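Local coordinates for ribosome inactivating type 1 protein (Iris hollandica, PDB 3MVG) that is a single-chain plant protein of the ribosome-inactivating family, type 1, found here paired with a second copy of itself, at residues S15-L20 and R171-I176; T31-I36 and T206-A211; P190-I195 and K221-V226; T199-L204 and C242-L247; G214-P219 and S233-A238. All blocks are in the same frame, centred on the assembly; numbering follows the deposited sequence.

Contact 1. Residues S15-L20 and R171-I176; sequences SYSDFL and RVTNNI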
# COMPACT_ATOMS: atom_id res chain seq x y z
N SER A 15 -10.04 -7.27 3.96
CA SER A 15 -10.08 -7.98 5.24
C SER A 15 -8.70 -8.09 5.89
O SER A 15 -8.57 -7.97 7.11
CB SER A 15 -10.76 -9.35 5.15
OG SER A 15 -9.97 -10.32 4.46
N TYR A 16 -7.67 -8.29 5.08
CA TYR A 16 -6.31 -8.35 5.60
C TYR A 16 -5.89 -6.98 6.13
O TYR A 16 -5.36 -6.86 7.23
CB TYR A 16 -5.35 -8.88 4.54
CG TYR A 16 -3.93 -8.97 5.03
CD1 TYR A 16 -3.55 -9.92 5.97
CD2 TYR A 16 -2.96 -8.08 4.57
CE1 TYR A 16 -2.23 -9.99 6.43
CE2 TYR A 16 -1.65 -8.14 5.02
CZ TYR A 16 -1.30 -9.10 5.94
OH TYR A 16 0.02 -9.13 6.38
N SER A 17 -6.15 -5.93 5.36
CA SER A 17 -5.81 -4.58 5.79
C SER A 17 -6.61 -4.15 7.02
O SER A 17 -6.06 -3.47 7.90
CB SER A 17 -6.00 -3.60 4.65
OG SER A 17 -5.03 -3.83 3.66
N ASP A 18 -7.88 -4.53 7.10
CA ASP A 18 -8.69 -4.22 8.28
C ASP A 18 -8.12 -4.89 9.52
O ASP A 18 -8.06 -4.29 10.59
CB ASP A 18 -10.14 -4.65 8.07
CG ASP A 18 -10.94 -3.69 7.18
OD1 ASP A 18 -10.46 -2.59 6.86
OD2 ASP A 18 -12.08 -4.04 6.81
N PHE A 19 -7.72 -6.15 9.38
CA PHE A 19 -7.06 -6.88 10.46
C PHE A 19 -5.83 -6.12 10.97
O PHE A 19 -5.70 -5.87 12.16
CB PHE A 19 -6.71 -8.30 10.00
CG PHE A 19 -5.59 -8.95 10.77
CD1 PHE A 19 -5.69 -9.17 12.13
CD2 PHE A 19 -4.44 -9.35 10.12
CE1 PHE A 19 -4.65 -9.77 12.85
CE2 PHE A 19 -3.40 -9.96 10.83
CZ PHE A 19 -3.51 -10.16 12.20
N LEU A 20 -4.94 -5.74 10.06
CA LEU A 20 -3.72 -5.06 10.47
C LEU A 20 -4.01 -3.72 11.11
O LEU A 20 -3.32 -3.32 12.04
CB LEU A 20 -2.78 -4.88 9.28
CG LEU A 20 -2.16 -6.16 8.71
CD1 LEU A 20 -1.25 -5.77 7.58
CD2 LEU A 20 -1.38 -6.94 9.77
N ARG A 171 2.89 -5.17 -0.31
CA ARG A 171 3.36 -6.34 -1.04
C ARG A 171 2.34 -7.47 -0.92
O ARG A 171 2.02 -8.13 -1.91
CB ARG A 171 4.72 -6.81 -0.51
CG ARG A 171 5.81 -5.75 -0.43
CD ARG A 171 5.90 -4.96 -1.72
NE ARG A 171 7.21 -4.36 -1.92
CZ ARG A 171 7.53 -3.11 -1.58
NH1 ARG A 171 6.63 -2.33 -1.01
NH2 ARG A 171 8.75 -2.65 -1.82
N VAL A 172 1.84 -7.67 0.29
CA VAL A 172 0.85 -8.71 0.57
C VAL A 172 -0.46 -8.42 -0.15
O VAL A 172 -0.99 -9.28 -0.87
CB VAL A 172 0.62 -8.89 2.09
CG1 VAL A 172 -0.37 -10.01 2.36
CG2 VAL A 172 1.93 -9.19 2.79
N THR A 173 -1.00 -7.22 -0.00
CA THR A 173 -2.29 -6.94 -0.62
C THR A 173 -2.21 -6.92 -2.15
O THR A 173 -3.19 -7.29 -2.81
CB THR A 173 -2.96 -5.68 -0.06
OG1 THR A 173 -2.11 -4.57 -0.29
CG2 THR A 173 -3.21 -5.83 1.44
N ASN A 174 -1.06 -6.56 -2.71
CA ASN A 174 -0.88 -6.64 -4.17
C ASN A 174 -0.96 -8.06 -4.71
O ASN A 174 -1.06 -8.28 -5.92
CB ASN A 174 0.48 -6.07 -4.56
CG ASN A 174 0.56 -4.55 -4.43
OD1 ASN A 174 -0.44 -3.87 -4.20
ND2 ASN A 174 1.77 -4.02 -4.56
N ASN A 175 -0.88 -9.04 -3.82
CA ASN A 175 -0.91 -10.43 -4.20
C ASN A 175 -2.16 -11.17 -3.75
O ASN A 175 -2.24 -12.39 -3.90
CB ASN A 175 0.38 -11.10 -3.75
CG ASN A 175 1.51 -10.75 -4.67
OD1 ASN A 175 1.48 -11.09 -5.85
ND2 ASN A 175 2.51 -10.03 -4.15
N ILE A 176 -3.13 -10.44 -3.21
CA ILE A 176 -4.45 -10.99 -2.95
C ILE A 176 -5.32 -10.57 -4.12
O ILE A 176 -5.70 -9.40 -4.23
CB ILE A 176 -5.02 -10.50 -1.60
CG1 ILE A 176 -4.14 -10.96 -0.43
CG2 ILE A 176 -6.48 -10.96 -1.44
CD1 ILE A 176 -4.43 -10.26 0.89
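Tyr-16 OH is gripped from beyond both segments, by a hydrogen bond to the carbonyl oxygen of Leu-158 and a weak one with Thr-162 OG1, while the ring that carries it packs against Val-172. This is a helix-to-helix contact in the interior of the ribosome-inactivating protein fold: helix 13-27 meets helix 166-173, and helix 146-164 supplies the residues that hold the hydroxyl. CG of Tyr-16 lies anti to the backbone N (chi1 -180°), on a side chain that leaves its helix toward the other segment. Val-172 crosses the ring at about a right angle and places CG1 over one face, 4.0 Å from the ring centroid and 30° off the normal. This CH-pi contact is displaced toward one side of the ring, with CG1 closest to CE2 at 3.5 Å. Leu-20 CG covers the opposite face, 4.1 Å above the plane, so the ring is sandwiched between an aliphatic group of each segment. Thr-173 takes a different position: its CG2 methyl lies at the ring edge, 3.9 Å from CD2. Further on, a type I turn from Thr-173 to Ile-176 brings Ile-176 CD1 to 4.0 Å from Tyr-16 CB. The same turn lets Asn-175 ND2 reach back to Arg-171 O at 3.0 Å, and Asn-175 also bonds to Thr-240 and Arg-239 of the second subunit. Ser-17 OG, hydrogen-bonded to Glu-169 OE1, lies 3.5 Å from Thr-173 CG2.

Contact 2. Residues T31-I36 and T206-A211; sequences TSVHDI and TEVQRA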
# COMPACT_ATOMS: atom_id res chain seq x y z
N THR A 31 -0.57 7.63 21.87
CA THR A 31 0.30 8.76 21.53
C THR A 31 0.69 8.68 20.06
O THR A 31 0.99 7.60 19.53
CB THR A 31 1.55 8.78 22.44
OG1 THR A 31 1.13 8.93 23.80
CG2 THR A 31 2.49 9.94 22.08
N SER A 32 0.67 9.85 19.42
CA SER A 32 0.98 10.01 18.01
C SER A 32 2.23 10.88 17.91
O SER A 32 2.30 11.93 18.56
CB SER A 32 -0.20 10.72 17.33
OG SER A 32 -0.01 10.86 15.93
N VAL A 33 3.21 10.44 17.12
CA VAL A 33 4.40 11.26 16.86
C VAL A 33 4.54 11.41 15.35
O VAL A 33 4.69 10.42 14.63
CB VAL A 33 5.69 10.63 17.47
CG1 VAL A 33 6.91 11.49 17.14
CG2 VAL A 33 5.56 10.47 18.99
N HIS A 34 4.44 12.65 14.86
CA HIS A 34 4.43 12.92 13.41
C HIS A 34 3.43 12.03 12.67
O HIS A 34 3.72 11.52 11.58
CB HIS A 34 5.82 12.79 12.80
CG HIS A 34 6.79 13.80 13.32
ND1 HIS A 34 6.74 15.13 12.94
CD2 HIS A 34 7.83 13.69 14.18
CE1 HIS A 34 7.72 15.78 13.55
NE2 HIS A 34 8.39 14.94 14.31
N ASP A 35 2.26 11.84 13.28
CA ASP A 35 1.15 11.08 12.71
C ASP A 35 1.42 9.58 12.56
O ASP A 35 0.75 8.91 11.77
CB ASP A 35 0.64 11.72 11.41
CG ASP A 35 -0.01 13.05 11.65
OD1 ASP A 35 -0.61 13.24 12.73
OD2 ASP A 35 0.07 13.92 10.76
N ILE A 36 2.39 9.09 13.33
CA ILE A 36 2.66 7.66 13.44
C ILE A 36 2.43 7.26 14.90
O ILE A 36 2.89 7.95 15.81
CB ILE A 36 4.10 7.30 13.01
CG1 ILE A 36 4.43 7.94 11.66
CG2 ILE A 36 4.27 5.78 12.96
CD1 ILE A 36 5.86 7.71 11.22
N THR A 206 13.53 5.74 16.05
CA THR A 206 14.29 6.71 16.83
C THR A 206 14.48 8.02 16.08
O THR A 206 14.26 9.10 16.65
CB THR A 206 15.62 6.09 17.26
OG1 THR A 206 15.34 5.03 18.18
CG2 THR A 206 16.53 7.13 17.95
N GLU A 207 14.83 7.95 14.80
CA GLU A 207 15.02 9.17 14.01
C GLU A 207 13.74 9.99 13.92
O GLU A 207 13.77 11.22 14.00
CB GLU A 207 15.58 8.87 12.62
CG GLU A 207 17.03 8.34 12.60
CD GLU A 207 18.02 9.26 13.31
OE1 GLU A 207 17.95 10.49 13.12
OE2 GLU A 207 18.87 8.74 14.05
N VAL A 208 12.59 9.32 13.80
CA VAL A 208 11.32 10.05 13.80
C VAL A 208 11.13 10.81 15.12
O VAL A 208 10.70 11.97 15.12
CB VAL A 208 10.13 9.12 13.47
CG1 VAL A 208 8.79 9.82 13.76
CG2 VAL A 208 10.20 8.68 12.03
N GLN A 209 11.44 10.15 16.23
CA GLN A 209 11.25 10.76 17.56
C GLN A 209 12.23 11.90 17.86
O GLN A 209 11.89 12.80 18.62
CB GLN A 209 11.27 9.70 18.66
CG GLN A 209 10.00 8.86 18.67
CD GLN A 209 10.16 7.57 19.42
OE1 GLN A 209 10.00 7.52 20.64
NE2 GLN A 209 10.47 6.51 18.69
N ARG A 210 13.41 11.86 17.26
CA ARG A 210 14.45 12.87 17.51
C ARG A 210 14.49 13.96 16.44
O ARG A 210 15.28 14.92 16.56
CB ARG A 210 15.83 12.21 17.59
CG ARG A 210 15.96 11.16 18.67
CD ARG A 210 17.41 10.76 18.84
NE ARG A 210 18.20 11.86 19.42
CZ ARG A 210 19.43 11.73 19.91
NH1 ARG A 210 20.05 10.56 19.90
NH2 ARG A 210 20.04 12.79 20.42
N ALA A 211 13.66 13.84 15.41
CA ALA A 211 13.70 14.77 14.28
C ALA A 211 13.40 16.20 14.71
O ALA A 211 12.62 16.43 15.64
CB ALA A 211 12.74 14.33 13.20
O HOH W 1 10.39 14.67 16.16
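Val-33 and His-34 run past the end of a helix, their CA atoms 6.9 Å from Gln-209 CA and 7.5 Å from Val-208 CA respectively, at a tight type I' turn that spans Val-33 to Ile-36. The turn is closed by paired backbone bonds, Val-33 N to Ile-36 O and Ile-36 N to Val-33 O, and both of its inner residues, His-34 and Asp-35, have positive phi. Val-208 is the side chain the turn closes on. Its CG1, anti to the backbone N (chi1 168°), lies 4.2 Å from Val-33 CG1, and the Ile-36 side chain, modelled in two conformers, approaches the same methyl. His-34 and Val-208 slide past each other in opposite directions, which brings the imidazole edge to the helix backbone: CD2 is 3.5 Å from Val-208 O. Beyond that edge, in the plane of the ring, a water lies 2.7 Å from His-34 NE2. It also sits 2.9 Å from Val-208 O and 2.9 Å from Ala-211 O, and since more acceptors surround it than it has protons, its donations are probably shared among them. Gln-209 offers CG, 4.3 Å from Val-33 CG1, while its amide bonds to Leu-248, Ser-205 and Trp-250. Val-235 of helix 235-240 packs beside His-34 and Val-208, and Asp-35 forms a salt bridge to Arg-184 of the second subunit. The result is a beta hairpin with a two-residue type I' turn, packed on the C-terminal turn of a helix, where one water bridges the imidazole to a carbonyl of that turn and one just beyond it.

Contact 3. Residues P190-I195 and K221-V226; sequences PRVGII and KLQVSV. Unlike the reference sequence in segment 190-195: Arg-191 (reference Ser).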
# COMPACT_ATOMS: atom_id res chain seq x y z
N PRO A 190 10.51 -12.00 0.20
CA PRO A 190 10.96 -10.66 0.55
C PRO A 190 12.31 -10.35 -0.08
O PRO A 190 13.22 -11.18 -0.03
CB PRO A 190 11.05 -10.69 2.07
CG PRO A 190 11.25 -12.12 2.41
CD PRO A 190 10.46 -12.88 1.39
N ARG A 191 12.39 -9.17 -0.68
CA ARG A 191 13.58 -8.71 -1.37
C ARG A 191 14.62 -8.22 -0.35
O ARG A 191 14.31 -8.06 0.84
CB ARG A 191 13.19 -7.59 -2.35
CG ARG A 191 12.64 -6.36 -1.66
CD ARG A 191 12.03 -5.31 -2.58
NE ARG A 191 10.60 -5.51 -2.79
CZ ARG A 191 10.07 -6.12 -3.85
NH1 ARG A 191 10.84 -6.60 -4.81
NH2 ARG A 191 8.76 -6.25 -3.94
N VAL A 192 15.85 -7.99 -0.80
CA VAL A 192 16.89 -7.35 0.01
C VAL A 192 16.36 -6.02 0.59
O VAL A 192 16.71 -5.64 1.72
CB VAL A 192 18.18 -7.14 -0.84
CG1 VAL A 192 19.13 -6.14 -0.21
CG2 VAL A 192 18.87 -8.49 -1.07
N GLY A 193 15.51 -5.35 -0.18
CA GLY A 193 14.88 -4.11 0.24
C GLY A 193 13.97 -4.29 1.44
O GLY A 193 14.03 -3.52 2.39
N ILE A 194 13.11 -5.31 1.39
CA ILE A 194 12.18 -5.58 2.47
C ILE A 194 12.93 -5.97 3.73
O ILE A 194 12.61 -5.53 4.83
CB ILE A 194 11.19 -6.70 2.11
CG1 ILE A 194 10.14 -6.19 1.13
CG2 ILE A 194 10.52 -7.25 3.36
CD1 ILE A 194 9.10 -7.23 0.75
N ILE A 195 13.95 -6.80 3.56
CA ILE A 195 14.75 -7.25 4.69
C ILE A 195 15.49 -6.10 5.38
O ILE A 195 15.57 -6.05 6.61
CB ILE A 195 15.73 -8.36 4.26
CG1 ILE A 195 14.94 -9.62 3.89
CG2 ILE A 195 16.72 -8.67 5.36
CD1 ILE A 195 15.80 -10.84 3.78
N LYS A 221 20.24 5.28 5.45
CA LYS A 221 20.40 4.64 4.16
C LYS A 221 19.72 3.27 4.17
O LYS A 221 19.91 2.48 5.10
CB LYS A 221 21.88 4.49 3.80
CG LYS A 221 22.12 3.92 2.41
CD LYS A 221 23.61 3.68 2.14
CE LYS A 221 24.18 2.57 3.00
NZ LYS A 221 23.86 1.21 2.51
N LEU A 222 18.94 3.00 3.13
CA LEU A 222 18.25 1.73 2.96
C LEU A 222 18.57 1.10 1.62
O LEU A 222 18.60 1.78 0.60
CB LEU A 222 16.73 1.91 3.05
CG LEU A 222 16.12 2.39 4.37
CD1 LEU A 222 14.63 2.61 4.17
CD2 LEU A 222 16.36 1.39 5.49
N GLN A 223 18.80 -0.21 1.63
CA GLN A 223 18.90 -0.96 0.38
C GLN A 223 17.53 -1.07 -0.26
O GLN A 223 16.54 -1.34 0.43
CB GLN A 223 19.42 -2.37 0.64
CG GLN A 223 20.78 -2.42 1.31
CD GLN A 223 21.91 -1.91 0.43
OE1 GLN A 223 21.92 -2.09 -0.79
NE2 GLN A 223 22.89 -1.28 1.06
N VAL A 224 17.46 -0.86 -1.56
CA VAL A 224 16.26 -1.23 -2.31
C VAL A 224 16.52 -2.49 -3.13
O VAL A 224 15.59 -3.13 -3.62
CB VAL A 224 15.70 -0.07 -3.19
CG1 VAL A 224 15.25 1.09 -2.31
CG2 VAL A 224 16.72 0.40 -4.21
N SER A 225 17.80 -2.83 -3.27
CA SER A 225 18.27 -4.03 -3.95
C SER A 225 19.70 -4.28 -3.46
O SER A 225 20.19 -3.53 -2.61
CB SER A 225 18.27 -3.83 -5.46
OG SER A 225 19.16 -2.78 -5.82
N VAL A 226 20.36 -5.30 -3.98
CA VAL A 226 21.76 -5.54 -3.62
C VAL A 226 22.63 -4.33 -3.98
O VAL A 226 23.48 -3.91 -3.19
CB VAL A 226 22.32 -6.84 -4.28
CG1 VAL A 226 23.78 -7.06 -3.90
CG2 VAL A 226 21.48 -8.05 -3.88
O HOH W 2 14.56 -0.88 2.19
O HOH W 3 15.41 -5.69 -3.38
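Arg-191 and Val-192 begin the approach to the end of the strand. Arg-191 occupies the N-cap position, its carbonyl accepting from Ile-195 N in the first turn of the helix, and its CD passes near Val-224 O. Val-192 follows with a forked contact. CG1, anti to the backbone N (chi1 164°), rests 3.7 Å from Ser-225 O and 3.9 Å from Gln-223 CB, while CG2 meets Val-226 CG2 at 3.9 Å. Gly-193 comes closest, and having no side chain it lets the two backbones draw together: its CA makes a CA-H...O contact of 3.2 Å with Gln-223 O, with an angle of 147° at the hydrogen. Two waters complete the junction at this glycine. One accepts from Gly-193 N, an early helix amide, at 3.2 Å and donates to Val-224 O at 2.6 Å. The other donates to both Gly-193 O and Gln-223 O, each at 2.7 Å. The polar backbone atoms on the two sides are thus joined through solvent, as befits a surface contact. Ile-194 then turns away to Ile-168 and Arg-171, and Asp-196, one residue past the segment, takes Gln-223 N with its OD1. The start of helix 192-199 therefore lies between helix 166-173 and the far end of strand 215-223, whose Leu-222 pairs with Val-230 of strand 229-234.

Contact 4. Residues T199-L204 and C242-L247; sequences TNWQTL and CGLALL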
# COMPACT_ATOMS: atom_id res chain seq x y z
N THR A 199 15.18 -4.59 9.23
CA THR A 199 16.38 -4.39 10.05
C THR A 199 16.46 -2.98 10.63
O THR A 199 17.05 -2.78 11.70
CB THR A 199 17.65 -4.67 9.20
OG1 THR A 199 17.58 -5.99 8.64
CG2 THR A 199 18.94 -4.53 10.01
N ASN A 200 15.87 -2.01 9.93
CA ASN A 200 16.00 -0.61 10.30
C ASN A 200 14.82 -0.01 11.05
O ASN A 200 14.73 1.21 11.19
CB ASN A 200 16.33 0.22 9.05
CG ASN A 200 17.80 0.17 8.71
OD1 ASN A 200 18.61 0.87 9.33
ND2 ASN A 200 18.16 -0.69 7.77
N TRP A 201 13.94 -0.86 11.57
CA TRP A 201 12.76 -0.37 12.26
C TRP A 201 13.09 0.48 13.48
O TRP A 201 12.54 1.57 13.63
CB TRP A 201 11.83 -1.51 12.64
CG TRP A 201 10.57 -1.04 13.31
CD1 TRP A 201 9.61 -0.22 12.78
CD2 TRP A 201 10.15 -1.36 14.64
NE1 TRP A 201 8.61 -0.02 13.70
CE2 TRP A 201 8.92 -0.71 14.84
CE3 TRP A 201 10.68 -2.15 15.66
CZ2 TRP A 201 8.21 -0.83 16.04
CZ3 TRP A 201 9.98 -2.27 16.84
CH2 TRP A 201 8.75 -1.61 17.02
N GLN A 202 13.97 -0.00 14.34
CA GLN A 202 14.36 0.77 15.52
C GLN A 202 15.03 2.10 15.11
O GLN A 202 14.68 3.16 15.64
CB GLN A 202 15.26 -0.03 16.48
CG GLN A 202 15.86 0.86 17.56
CD GLN A 202 16.48 0.11 18.73
OE1 GLN A 202 17.12 0.72 19.58
NE2 GLN A 202 16.27 -1.19 18.79
N THR A 203 15.95 2.03 14.15
CA THR A 203 16.66 3.21 13.70
C THR A 203 15.70 4.27 13.16
O THR A 203 15.78 5.44 13.53
CB THR A 203 17.73 2.84 12.65
OG1 THR A 203 18.72 2.02 13.28
CG2 THR A 203 18.40 4.08 12.08
N LEU A 204 14.77 3.85 12.29
CA LEU A 204 13.79 4.76 11.74
C LEU A 204 12.89 5.32 12.85
O LEU A 204 12.58 6.52 12.86
CB LEU A 204 12.96 4.08 10.65
CG LEU A 204 13.68 3.80 9.32
CD1 LEU A 204 12.93 2.77 8.49
CD2 LEU A 204 13.92 5.08 8.51
N CYS A 242 8.49 4.56 3.28
CA CYS A 242 8.67 3.31 4.03
C CYS A 242 7.35 2.77 4.55
O CYS A 242 7.25 1.59 4.89
CB CYS A 242 9.61 3.52 5.21
SG CYS A 242 11.25 4.14 4.79
N GLY A 243 6.34 3.62 4.64
CA GLY A 243 5.09 3.23 5.29
C GLY A 243 5.29 2.92 6.76
O GLY A 243 4.59 2.09 7.33
N LEU A 244 6.26 3.58 7.40
CA LEU A 244 6.50 3.37 8.83
C LEU A 244 5.20 3.66 9.58
O LEU A 244 4.65 4.75 9.46
CB LEU A 244 7.64 4.26 9.31
CG LEU A 244 8.00 4.15 10.79
CD1 LEU A 244 8.50 2.76 11.14
CD2 LEU A 244 9.07 5.20 11.10
N ALA A 245 4.71 2.67 10.34
CA ALA A 245 3.33 2.70 10.81
C ALA A 245 3.17 2.52 12.30
O ALA A 245 2.07 2.69 12.83
CB ALA A 245 2.50 1.64 10.06
N LEU A 246 4.25 2.14 12.97
CA LEU A 246 4.34 2.04 14.42
C LEU A 246 5.74 2.44 14.81
O LEU A 246 6.69 2.10 14.09
CB LEU A 246 4.11 0.60 14.91
CG LEU A 246 2.77 -0.07 14.60
CD1 LEU A 246 2.83 -1.54 14.95
CD2 LEU A 246 1.65 0.62 15.35
N LEU A 247 5.88 3.13 15.93
CA LEU A 247 7.20 3.56 16.40
C LEU A 247 7.60 2.85 17.67
O LEU A 247 6.87 2.86 18.66
CB LEU A 247 7.23 5.06 16.67
CG LEU A 247 6.82 6.01 15.55
CD1 LEU A 247 6.72 7.41 16.11
CD2 LEU A 247 7.78 5.96 14.39
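Trp-201 lays the five-membered-ring edge of its indole against Leu-244, with Trp-201 CD1 3.6 Å from Leu-244 CD1, the two side chains crossing at about a right angle. Beside that contact the same edge makes a polar one. Trp-201 NE1 donates to Leu-246 O at 2.9 Å with an N-H...O angle of 149°. The donor stands 38° above the carbonyl plane, so the oxygen is approached from over its plane, and the bond helps fix the rotation of a buried indole while satisfying its N-H. Farther round the rim, CZ2 comes within 4.1 Å of Leu-247 C. Leu-244 serves two neighbours. Its CG lies anti to the backbone N, and chi2 near 63° places CD1 at the indole, while CD2 lies 4.1 Å from Leu-204 CB, one helical turn on. Leu-204 in turn extends CD1 to within 4.3 Å of Cys-242 SG, lengthening the apolar seam. The loop that receives these side chains leaves helix 235-240 through Gly-243, whose phi is positive, and is pinned by backbone hydrogen bonds to Arg-164 and Arg-166. Arg-164 also makes a cation-pi contact with the indole, and Phe-165 meets the ring as well. A glycerol lies about 5 Å from the Trp-201 side chain. A tryptophan at the start of its helix, packed against an arginine at the end of helix 146-164, is consistent with the active-site cleft of ribosome-inactivating proteins, where the indole probably forms part of the floor.

Contact 5. Residues G214-P219 and S233-A238; sequences GRFLQP and SDVEKA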
# COMPACT_ATOMS: atom_id res chain seq x y z
N GLY A 214 10.95 18.04 11.53
CA GLY A 214 10.73 16.88 10.66
C GLY A 214 11.98 16.30 10.02
O GLY A 214 11.91 15.24 9.40
N ARG A 215 13.12 16.97 10.16
CA ARG A 215 14.37 16.51 9.54
C ARG A 215 15.14 15.58 10.47
O ARG A 215 15.33 15.88 11.65
CB ARG A 215 15.26 17.69 9.13
CG ARG A 215 14.65 18.65 8.10
CD ARG A 215 14.53 18.03 6.71
NE ARG A 215 15.83 17.65 6.15
CZ ARG A 215 16.00 16.95 5.03
NH1 ARG A 215 14.95 16.54 4.32
NH2 ARG A 215 17.23 16.65 4.62
N PHE A 216 15.59 14.45 9.93
CA PHE A 216 16.37 13.49 10.71
C PHE A 216 17.73 14.06 11.11
O PHE A 216 18.42 14.67 10.28
CB PHE A 216 16.63 12.22 9.89
CG PHE A 216 15.47 11.27 9.79
CD1 PHE A 216 14.20 11.58 10.30
CD2 PHE A 216 15.64 10.04 9.15
CE1 PHE A 216 13.15 10.66 10.18
CE2 PHE A 216 14.60 9.13 9.03
CZ PHE A 216 13.36 9.44 9.55
N LEU A 217 18.12 13.83 12.35
CA LEU A 217 19.48 14.14 12.79
C LEU A 217 20.50 13.27 12.06
O LEU A 217 21.60 13.73 11.71
CB LEU A 217 19.63 13.98 14.30
CG LEU A 217 18.68 14.73 15.23
CD1 LEU A 217 19.01 14.40 16.68
CD2 LEU A 217 18.71 16.25 15.01
N GLN A 218 20.14 12.01 11.83
CA GLN A 218 20.99 11.06 11.13
C GLN A 218 20.20 10.37 10.02
O GLN A 218 19.42 9.45 10.28
CB GLN A 218 21.56 10.02 12.10
CG GLN A 218 22.53 10.57 13.14
CD GLN A 218 23.78 11.19 12.53
OE1 GLN A 218 24.30 10.72 11.51
NE2 GLN A 218 24.28 12.25 13.16
N PRO A 219 20.37 10.84 8.76
CA PRO A 219 19.71 10.19 7.63
C PRO A 219 19.99 8.69 7.56
O PRO A 219 21.08 8.23 7.91
CB PRO A 219 20.29 10.93 6.43
CG PRO A 219 20.52 12.32 6.96
CD PRO A 219 21.01 12.11 8.37
N SER A 233 15.61 10.89 4.95
CA SER A 233 16.17 12.05 5.66
C SER A 233 15.16 12.84 6.47
O SER A 233 15.51 13.79 7.16
CB SER A 233 16.85 12.99 4.66
OG SER A 233 17.92 12.35 4.01
N ASP A 234 13.89 12.46 6.39
CA ASP A 234 12.86 13.20 7.11
C ASP A 234 11.67 12.32 7.47
O ASP A 234 11.51 11.21 6.93
CB ASP A 234 12.42 14.46 6.34
CG ASP A 234 11.87 14.16 4.97
OD1 ASP A 234 12.50 14.56 3.97
OD2 ASP A 234 10.82 13.52 4.88
N VAL A 235 10.84 12.81 8.39
CA VAL A 235 9.70 12.05 8.88
C VAL A 235 8.69 11.74 7.79
O VAL A 235 8.18 10.62 7.71
CB VAL A 235 8.98 12.78 10.01
CG1 VAL A 235 7.80 11.95 10.45
CG2 VAL A 235 9.93 13.02 11.17
N GLU A 236 8.41 12.72 6.94
CA GLU A 236 7.41 12.54 5.89
C GLU A 236 7.81 11.39 4.97
O GLU A 236 6.97 10.57 4.62
CB GLU A 236 7.16 13.84 5.12
CG GLU A 236 6.10 13.70 4.03
CD GLU A 236 6.70 13.30 2.70
OE1 GLU A 236 7.61 14.00 2.22
OE2 GLU A 236 6.27 12.28 2.11
N LYS A 237 9.09 11.32 4.60
CA LYS A 237 9.55 10.23 3.76
C LYS A 237 9.43 8.88 4.47
O LYS A 237 9.02 7.88 3.87
CB LYS A 237 10.99 10.46 3.27
CG LYS A 237 11.45 9.44 2.25
CD LYS A 237 12.57 9.94 1.37
CE LYS A 237 12.89 8.93 0.28
NZ LYS A 237 14.11 9.29 -0.49
N ALA A 238 9.77 8.84 5.76
CA ALA A 238 9.61 7.61 6.54
C ALA A 238 8.16 7.14 6.55
O ALA A 238 7.88 5.95 6.35
CB ALA A 238 10.12 7.82 7.96
O HOH W 4 17.95 15.17 7.68
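Gly-214 O accepts from Val-235 N at 2.8 Å, with the donor in the carbonyl plane and the bond nearly straight at 161°. Its counterpart, Phe-216 N to Ser-233 O, is also 2.8 Å, but here the donor stands above the carbonyl plane. Ser-233 O has a second donor, a water at 2.9 Å that also gives a hydrogen to Phe-216 O at 2.7 Å. The two backbone bonds flank Arg-215 and Asp-234, an antiparallel non-hydrogen-bonded pair of the beta hairpin formed by strands 215-223 and 229-234, just where the second strand passes into helix 235-240. Both oxygens of the Asp-234 carboxylate are engaged. OD2 is the N-cap acceptor for Lys-237 N at 2.8 Å, and OD1 forms a 3.2 Å salt bridge with Arg-215 NH1, the guanidinium and carboxylate planes 46° apart. The Arg-215 chain, bent at chi2 and chi3, folds back so that its guanidinium centre lies over Ser-233 O. On the buried side, one face of the Phe-216 ring covers the backbone, Asp-234 N standing 3.9 Å above its centre, and Phe-216 CZ touches Ala-238 CB at 4.0 Å.

Overall arrangement
Contacts 2, 4 and 5 form a cluster, with centres 10 to 12 Å apart, around helix 201-210, which contacts 2 and 4 share. Ile-36 packs on the loop 242-247, Val-235 on His-34, and Leu-204 on Phe-216. Contact 3 shares strand 215-223 with contact 5 but lies about 19 Å away, centre to centre, and meets contact 4 through Leu-222. Contact 1 lies farthest from contact 5, about 27 Å between centres, yet touches contact 3 through Arg-171. Contacts 1 and 2 interlock along the chain, each bringing the N-terminal region to a later helix, whereas contacts 3 to 5 tie together the C-terminal part. All but contact 4 also touch the second subunit.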